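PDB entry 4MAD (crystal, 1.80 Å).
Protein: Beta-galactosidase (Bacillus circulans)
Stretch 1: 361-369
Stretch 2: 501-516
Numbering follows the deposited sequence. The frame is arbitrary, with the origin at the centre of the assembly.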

ATOM      1  N   PHE A 361      27.408  -7.990   8.955  1.00 21.25           N
ATOM      2  CA  PHE A 361      27.604  -7.219   7.773  1.00 22.09           C
ATOM      3  C   PHE A 361      29.098  -6.959   7.663  1.00 21.63           C
ATOM      4  O   PHE A 361      29.623  -6.224   8.401  1.00 23.43           O
ATOM      5  CB  PHE A 361      26.813  -5.922   7.821  1.00 19.98           C
ATOM      6  CG  PHE A 361      25.327  -6.108   7.745  1.00 20.21           C
ATOM      7  CD1 PHE A 361      24.747  -6.833   6.766  1.00 18.16           C
ATOM      8  CD2 PHE A 361      24.529  -5.555   8.664  1.00 20.39           C
ATOM      9  CE1 PHE A 361      23.426  -7.000   6.738  1.00 21.89           C
ATOM     10  CE2 PHE A 361      23.213  -5.714   8.614  1.00 18.41           C
ATOM     11  CZ  PHE A 361      22.666  -6.428   7.667  1.00 24.44           C
ATOM     12  N   THR A 362      29.745  -7.608   6.700  1.00 20.67           N
ATOM     13  CA  THR A 362      31.185  -7.461   6.513  1.00 24.53           C
ATOM     14  C   THR A 362      31.518  -6.411   5.457  1.00 25.01           C
ATOM     15  O   THR A 362      32.636  -5.900   5.410  1.00 25.44           O
ATOM     16  CB  THR A 362      31.840  -8.798   6.117  1.00 22.31           C
ATOM     17  OG1 THR A 362      31.384  -9.190   4.816  1.00 25.81           O
ATOM     18  CG2 THR A 362      31.486  -9.884   7.122  1.00 26.55           C
ATOM     19  N   GLU A 363      30.542  -6.095   4.612  1.00 24.35           N
ATOM     20  CA  GLU A 363      30.741  -5.115   3.550  1.00 23.48           C
ATOM     21  C   GLU A 363      29.817  -3.913   3.719  1.00 21.63           C
ATOM     22  O   GLU A 363      28.696  -4.043   4.208  1.00 18.84           O
ATOM     23  CB  GLU A 363      30.519  -5.759   2.179  1.00 20.00           C
ATOM     24  CG  GLU A 363      31.118  -7.149   2.042  1.00 20.00           C
ATOM     25  CD  GLU A 363      31.260  -7.583   0.597  1.00 20.00           C
ATOM     26  OE1 GLU A 363      32.276  -7.222  -0.036  1.00 20.00           O
ATOM     27  OE2 GLU A 363      30.358  -8.284   0.093  1.00 20.00           O
ATOM     28  N   HIS A 364      30.297  -2.743   3.310  1.00 20.27           N
ATOM     29  CA  HIS A 364      29.527  -1.541   3.404  1.00 19.39           C
ATOM     30  C   HIS A 364      29.780  -0.545   2.231  1.00 22.29           C
ATOM     31  O   HIS A 364      30.823  -0.491   1.654  1.00 18.91           O
ATOM     32  CB  HIS A 364      29.847  -0.824   4.688  1.00 20.31           C
ATOM     33  CG  HIS A 364      30.119  -1.708   5.855  1.00 21.81           C
ATOM     34  ND1 HIS A 364      29.132  -2.123   6.704  1.00 21.74           N
ATOM     35  CD2 HIS A 364      31.274  -2.162   6.376  1.00 21.75           C
ATOM     36  CE1 HIS A 364      29.658  -2.845   7.666  1.00 26.44           C
ATOM     37  NE2 HIS A 364      30.958  -2.896   7.483  1.00 23.38           N
ATOM     38  N   ALA A 365      28.776   0.231   1.897  1.00 20.59           N
ATOM     39  CA  ALA A 365      28.946   1.275   0.919  1.00 21.45           C
ATOM     40  C   ALA A 365      28.102   2.483   1.241  1.00 19.98           C
ATOM     41  O   ALA A 365      26.948   2.363   1.444  1.00 18.85           O
ATOM     42  CB  ALA A 365      28.638   0.784  -0.408  1.00 20.13           C
ATOM     43  N   GLY A 366      28.738   3.643   1.268  1.00 20.75           N
ATOM     44  CA  GLY A 366      28.059   4.904   1.437  1.00 18.90           C
ATOM     45  C   GLY A 366      27.221   5.291   0.251  1.00 20.10           C
ATOM     46  O   GLY A 366      27.673   5.283  -0.849  1.00 20.96           O
ATOM     47  N   LEU A 367      25.995   5.679   0.513  1.00 19.41           N
ATOM     48  CA  LEU A 367      25.071   6.008  -0.529  1.00 18.34           C
ATOM     49  C   LEU A 367      25.582   7.194  -1.375  1.00 18.10           C
ATOM     50  O   LEU A 367      25.602   7.131  -2.537  1.00 18.03           O
ATOM     51  CB  LEU A 367      23.747   6.383   0.095  1.00 16.40           C
ATOM     52  CG  LEU A 367      22.611   6.707  -0.829  1.00 21.38           C
ATOM     53  CD1 LEU A 367      21.279   6.573  -0.166  1.00 26.91           C
ATOM     54  CD2 LEU A 367      22.718   8.015  -1.320  1.00 26.92           C
ATOM     55  N   LEU A 368      26.050   8.230  -0.720  1.00 18.61           N
ATOM     56  CA  LEU A 368      26.605   9.381  -1.371  1.00 17.74           C
ATOM     57  C   LEU A 368      27.892   9.092  -2.166  1.00 21.18           C
ATOM     58  O   LEU A 368      28.336   9.876  -2.967  1.00 20.84           O
ATOM     59  CB  LEU A 368      26.832  10.480  -0.358  1.00 19.54           C
ATOM     60  CG  LEU A 368      25.572  11.147   0.143  1.00 16.58           C
ATOM     61  CD1 LEU A 368      25.874  12.185   1.139  1.00 18.52           C
ATOM     62  CD2 LEU A 368      24.781  11.701  -0.942  1.00 19.22           C
ATOM     63  N   ASP A 369      28.501   7.981  -1.833  1.00 21.80           N
ATOM     64  CA  ASP A 369      29.663   7.482  -2.506  1.00 24.64           C
ATOM     65  C   ASP A 369      29.315   6.491  -3.589  1.00 24.74           C
ATOM     66  O   ASP A 369      30.188   5.980  -4.228  1.00 25.46           O
ATOM     67  CB  ASP A 369      30.607   6.825  -1.521  1.00 25.08           C
ATOM     68  CG  ASP A 369      31.133   7.785  -0.502  1.00 33.35           C
ATOM     69  OD1 ASP A 369      31.449   8.902  -0.859  1.00 32.22           O
ATOM     70  OD2 ASP A 369      31.221   7.421   0.652  1.00 37.31           O
ATOM     71  N   LEU A 501      26.419  -1.858  -7.197  1.00 18.74           N
ATOM     72  CA  LEU A 501      27.044  -1.430  -6.001  1.00 17.98           C
ATOM     73  C   LEU A 501      28.291  -2.258  -5.774  1.00 20.77           C
ATOM     74  O   LEU A 501      28.306  -3.392  -6.119  1.00 18.32           O
ATOM     75  CB  LEU A 501      26.089  -1.656  -4.852  1.00 19.78           C
ATOM     76  CG  LEU A 501      24.986  -0.646  -4.576  1.00 18.07           C
ATOM     77  CD1 LEU A 501      24.165  -1.076  -3.451  1.00 16.76           C
ATOM     78  CD2 LEU A 501      25.491   0.718  -4.357  1.00 18.43           C
ATOM     79  N   GLU A 502      29.301  -1.644  -5.195  1.00 19.01           N
ATOM     80  CA  GLU A 502      30.500  -2.308  -4.715  1.00 20.16           C
ATOM     81  C   GLU A 502      30.733  -1.866  -3.290  1.00 19.57           C
ATOM     82  O   GLU A 502      30.322  -0.813  -2.917  1.00 24.07           O
ATOM     83  CB  GLU A 502      31.721  -1.984  -5.569  1.00 21.91           C
ATOM     84  CG  GLU A 502      31.592  -2.333  -7.032  1.00 19.50           C
ATOM     85  CD  GLU A 502      31.747  -3.831  -7.333  1.00 24.92           C
ATOM     86  OE1 GLU A 502      32.149  -4.532  -6.448  1.00 22.64           O
ATOM     87  OE2 GLU A 502      31.516  -4.272  -8.462  1.00 28.39           O
ATOM     88  N   PHE A 503      31.430  -2.680  -2.533  1.00 19.62           N
ATOM     89  CA  PHE A 503      31.536  -2.527  -1.109  1.00 23.62           C
ATOM     90  C   PHE A 503      32.963  -2.694  -0.622  1.00 27.62           C
ATOM     91  O   PHE A 503      33.670  -3.462  -1.152  1.00 28.95           O
ATOM     92  CB  PHE A 503      30.709  -3.616  -0.407  1.00 22.63           C
ATOM     93  CG  PHE A 503      29.251  -3.591  -0.704  1.00 23.47           C
ATOM     94  CD1 PHE A 503      28.375  -3.009   0.149  1.00 21.06           C
ATOM     95  CD2 PHE A 503      28.767  -4.171  -1.814  1.00 21.90           C
ATOM     96  CE1 PHE A 503      27.058  -2.977  -0.136  1.00 20.09           C
ATOM     97  CE2 PHE A 503      27.408  -4.156  -2.072  1.00 28.91           C
ATOM     98  CZ  PHE A 503      26.578  -3.561  -1.235  1.00 22.38           C
ATOM     99  N   THR A 504      33.310  -2.032   0.467  1.00 33.90           N
ATOM    100  CA  THR A 504      34.533  -2.264   1.253  1.00 36.13           C
ATOM    101  C   THR A 504      34.179  -2.520   2.713  1.00 38.47           C
ATOM    102  O   THR A 504      33.080  -2.390   3.096  1.00 34.47           O
ATOM    103  CB  THR A 504      35.481  -1.073   1.422  1.00 35.43           C
ATOM    104  OG1 THR A 504      35.126  -0.003   0.604  1.00 32.10           O
ATOM    105  CG2 THR A 504      36.874  -1.502   1.217  1.00 33.43           C
ATOM    106  N   ALA A 505      35.190  -2.849   3.506  1.00 42.53           N
ATOM    107  CA  ALA A 505      35.091  -3.075   4.944  1.00 45.84           C
ATOM    108  C   ALA A 505      35.472  -1.807   5.658  1.00 48.18           C
ATOM    109  O   ALA A 505      35.796  -1.815   6.826  1.00 50.55           O
ATOM    110  CB  ALA A 505      36.045  -4.091   5.377  1.00 47.45           C
ATOM    111  N   ASP A 506      35.374  -0.701   4.963  1.00 48.11           N
ATOM    112  CA  ASP A 506      36.019   0.511   5.345  1.00 47.54           C
ATOM    113  C   ASP A 506      35.116   1.193   6.326  1.00 47.56           C
ATOM    114  O   ASP A 506      34.220   0.619   6.821  1.00 45.72           O
ATOM    115  CB  ASP A 506      36.175   1.398   4.132  1.00 48.17           C
ATOM    116  CG  ASP A 506      37.626   1.512   3.646  1.00 54.99           C
ATOM    117  OD1 ASP A 506      38.411   0.633   3.976  1.00 56.41           O
ATOM    118  OD2 ASP A 506      37.963   2.455   2.901  1.00 54.14           O
ATOM    119  N   GLU A 507      35.369   2.467   6.523  1.00 47.59           N
ATOM    120  CA  GLU A 507      34.737   3.335   7.512  1.00 45.51           C
ATOM    121  C   GLU A 507      33.249   3.389   7.225  1.00 40.11           C
ATOM    122  O   GLU A 507      32.870   3.271   6.102  1.00 38.28           O
ATOM    123  CB  GLU A 507      35.376   4.753   7.369  1.00 46.59           C
ATOM    124  CG  GLU A 507      34.499   5.977   7.726  1.00 53.49           C
ATOM    125  CD  GLU A 507      34.911   7.313   7.061  1.00 60.06           C
ATOM    126  OE1 GLU A 507      35.310   8.253   7.769  1.00 54.07           O
ATOM    127  OE2 GLU A 507      34.806   7.434   5.822  1.00 63.06           O
ATOM    128  N   VAL A 508      32.457   3.622   8.269  1.00 34.81           N
ATOM    129  CA  VAL A 508      31.030   3.898   8.154  1.00 30.77           C
ATOM    130  C   VAL A 508      30.703   5.091   9.053  1.00 29.46           C
ATOM    131  O   VAL A 508      31.126   5.135  10.207  1.00 30.74           O
ATOM    132  CB  VAL A 508      30.181   2.689   8.579  1.00 31.54           C
ATOM    133  CG1 VAL A 508      28.809   3.145   9.051  1.00 33.61           C
ATOM    134  CG2 VAL A 508      30.055   1.700   7.430  1.00 28.27           C
ATOM    135  N   LYS A 509      29.961   6.061   8.523  1.00 26.43           N
ATOM    136  CA  LYS A 509      29.707   7.296   9.241  1.00 23.96           C
ATOM    137  C   LYS A 509      28.274   7.425   9.685  1.00 23.42           C
ATOM    138  O   LYS A 509      27.381   7.236   8.936  1.00 18.83           O
ATOM    139  CB  LYS A 509      30.045   8.488   8.358  1.00 27.78           C
ATOM    140  CG  LYS A 509      31.341   8.422   7.708  1.00 29.68           C
ATOM    141  CD  LYS A 509      31.646   9.672   6.891  1.00 42.97           C
ATOM    142  CE  LYS A 509      31.407   9.510   5.446  1.00 36.40           C
ATOM    143  NZ  LYS A 509      32.041  10.558   4.668  1.00 38.14           N
ATOM    144  N   GLU A 510      28.096   7.771  10.942  1.00 24.22           N
ATOM    145  CA  GLU A 510      26.780   7.967  11.474  1.00 23.17           C
ATOM    146  C   GLU A 510      26.130   9.128  10.751  1.00 21.48           C
ATOM    147  O   GLU A 510      26.800   9.995  10.326  1.00 22.61           O
ATOM    148  CB  GLU A 510      26.860   8.259  12.937  1.00 22.45           C
ATOM    149  CG  GLU A 510      27.429   7.140  13.691  1.00 28.18           C
ATOM    150  CD  GLU A 510      26.480   5.961  13.775  1.00 29.10           C
ATOM    151  OE1 GLU A 510      25.658   5.985  14.667  1.00 31.87           O
ATOM    152  OE2 GLU A 510      26.563   5.045  12.969  1.00 24.11           O
ATOM    153  N   ASN A 511      24.831   9.082  10.572  1.00 20.71           N
ATOM    154  CA  ASN A 511      24.078  10.148   9.939  1.00 21.85           C
ATOM    155  C   ASN A 511      24.255  10.285   8.446  1.00 20.77           C
ATOM    156  O   ASN A 511      23.694  11.148   7.847  1.00 20.33           O
ATOM    157  CB  ASN A 511      24.252  11.448  10.679  1.00 22.19           C
ATOM    158  CG  ASN A 511      23.623  11.405  12.008  1.00 26.38           C
ATOM    159  OD1 ASN A 511      24.224  11.726  12.970  1.00 35.91           O
ATOM    160  ND2 ASN A 511      22.420  10.961  12.067  1.00 25.14           N
ATOM    161  N   PHE A 512      24.938   9.321   7.884  1.00 18.10           N
ATOM    162  CA  PHE A 512      25.039   9.136   6.463  1.00 18.06           C
ATOM    163  C   PHE A 512      24.452   7.761   6.097  1.00 16.55           C
ATOM    164  O   PHE A 512      24.672   6.809   6.762  1.00 15.64           O
ATOM    165  CB  PHE A 512      26.481   9.144   6.018  1.00 17.19           C
ATOM    166  CG  PHE A 512      27.153  10.476   6.084  1.00 21.22           C
ATOM    167  CD1 PHE A 512      27.491  11.149   4.945  1.00 22.79           C
ATOM    168  CD2 PHE A 512      27.485  11.030   7.259  1.00 19.45           C
ATOM    169  CE1 PHE A 512      28.142  12.329   5.022  1.00 28.00           C
ATOM    170  CE2 PHE A 512      28.146  12.189   7.313  1.00 26.94           C
ATOM    171  CZ  PHE A 512      28.443  12.848   6.204  1.00 20.87           C
ATOM    172  N   PRO A 513      23.704   7.690   5.022  1.00 19.65           N
ATOM    173  CA  PRO A 513      23.138   6.404   4.658  1.00 18.17           C
ATOM    174  C   PRO A 513      24.205   5.491   4.103  1.00 20.57           C
ATOM    175  O   PRO A 513      24.948   5.900   3.285  1.00 19.01           O
ATOM    176  CB  PRO A 513      22.083   6.767   3.605  1.00 17.65           C
ATOM    177  CG  PRO A 513      21.791   8.116   3.840  1.00 19.09           C
ATOM    178  CD  PRO A 513      23.057   8.732   4.230  1.00 20.63           C
ATOM    179  N   TYR A 514      24.199   4.253   4.547  1.00 17.46           N
ATOM    180  CA  TYR A 514      25.070   3.243   4.017  1.00 17.43           C
ATOM    181  C   TYR A 514      24.318   1.973   3.709  1.00 16.68           C
ATOM    182  O   TYR A 514      23.450   1.615   4.419  1.00 18.78           O
ATOM    183  CB  TYR A 514      26.164   2.909   4.993  1.00 17.53           C
ATOM    184  CG  TYR A 514      27.341   3.799   4.964  1.00 19.47           C
ATOM    185  CD1 TYR A 514      28.519   3.417   4.359  1.00 21.65           C
ATOM    186  CD2 TYR A 514      27.296   5.027   5.556  1.00 21.96           C
ATOM    187  CE1 TYR A 514      29.596   4.234   4.367  1.00 24.65           C
ATOM    188  CE2 TYR A 514      28.354   5.841   5.551  1.00 25.10           C
ATOM    189  CZ  TYR A 514      29.500   5.457   4.974  1.00 28.00           C
ATOM    190  OH  TYR A 514      30.548   6.309   4.966  1.00 27.17           O
ATOM    191  N   PHE A 515      24.701   1.316   2.635  1.00 15.47           N
ATOM    192  CA  PHE A 515      24.323  -0.027   2.353  1.00 14.55           C
ATOM    193  C   PHE A 515      25.227  -1.008   3.126  1.00 16.43           C
ATOM    194  O   PHE A 515      26.404  -0.856   3.142  1.00 19.61           O
ATOM    195  CB  PHE A 515      24.422  -0.310   0.874  1.00 15.32           C
ATOM    196  CG  PHE A 515      23.483   0.506   0.032  1.00 16.97           C
ATOM    197  CD1 PHE A 515      22.216   0.100  -0.207  1.00 19.23           C
ATOM    198  CD2 PHE A 515      23.890   1.688  -0.527  1.00 18.22           C
ATOM    199  CE1 PHE A 515      21.394   0.818  -0.965  1.00 20.22           C
ATOM    200  CE2 PHE A 515      23.063   2.390  -1.285  1.00 17.50           C
ATOM    201  CZ  PHE A 515      21.814   1.966  -1.499  1.00 21.37           C
ATOM    202  N   HIS A 516      24.667  -1.995   3.739  1.00 16.22           N
ATOM    203  CA  HIS A 516      25.435  -2.921   4.486  1.00 15.68           C
ATOM    204  C   HIS A 516      25.147  -4.274   3.873  1.00 16.96           C
ATOM    205  O   HIS A 516      24.026  -4.586   3.681  1.00 20.43           O
ATOM    206  CB  HIS A 516      24.938  -2.923   5.882  1.00 17.80           C
ATOM    207  CG  HIS A 516      25.194  -1.661   6.613  1.00 17.20           C
ATOM    208  ND1 HIS A 516      26.434  -1.294   7.032  1.00 22.33           N
ATOM    209  CD2 HIS A 516      24.366  -0.677   7.003  1.00 22.03           C
ATOM    210  CE1 HIS A 516      26.360  -0.145   7.666  1.00 20.01           C
ATOM    211  NE2 HIS A 516      25.116   0.260   7.648  1.00 18.07           N
TER
HETATM  212  O   HOH W   1      26.154   8.344   2.220  1.00 19.09           O

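Backbone hydrogen bonds join antiparallel strands, and the side chains fill the space around them, as this contact in a beta-galactosidase illustrates. At its apolar centre is Ala365, whose small CB packs 3.8 Å from CD1 of Phe503, on the face of the sheet that Phe515 shares. Farther along, buried Leu367 sets its CD1 3.9 Å from CB of Pro513 and its CB 4.3 Å from CE2 of Phe515. Gly366 lies opposite Tyr514, and its CA sits over the phenol ring, 3.6 Å from the centroid of the Tyr514 ring. A CB here would crowd Tyr514 CE1 and clash with Asp369 OD2, so the absence of a side chain lets ring and backbone meet directly. Near the other end, CB of His516 covers a face of the Phe361 ring, 3.9 Å from its centroid.

Several of the peptide groups among these side chains are paired across the contact. Ala365 N donates to Phe515 O at 2.9 Å, and Phe515 N returns the bond to Ala365 O at 2.8 Å. Leu367 N reaches Pro513 O at 3.0 Å in a nearly straight bond; proline, lacking an amide hydrogen, still serves as acceptor. The same Pro513 O accepts from a water that in turn accepts from Leu368 N, both at 2.9 Å.

Toward the polar edge, His364 works on two sides. Its backbone pairs with Thr504: His364 N donates to Thr504 O at 2.8 Å, and Thr504 N to His364 O at 3.2 Å. Its imidazole turns to His516, where His364 ND1 and His516 ND1 share a 2.8 Å hydrogen bond, the rings meeting rim to rim with nearly perpendicular planes. Histidine suits the position: its ring nitrogen can give or take the bond to His516, while one face of the ring is covered by CG2 of Val508, 4.1 Å from the centroid of the His364 ring.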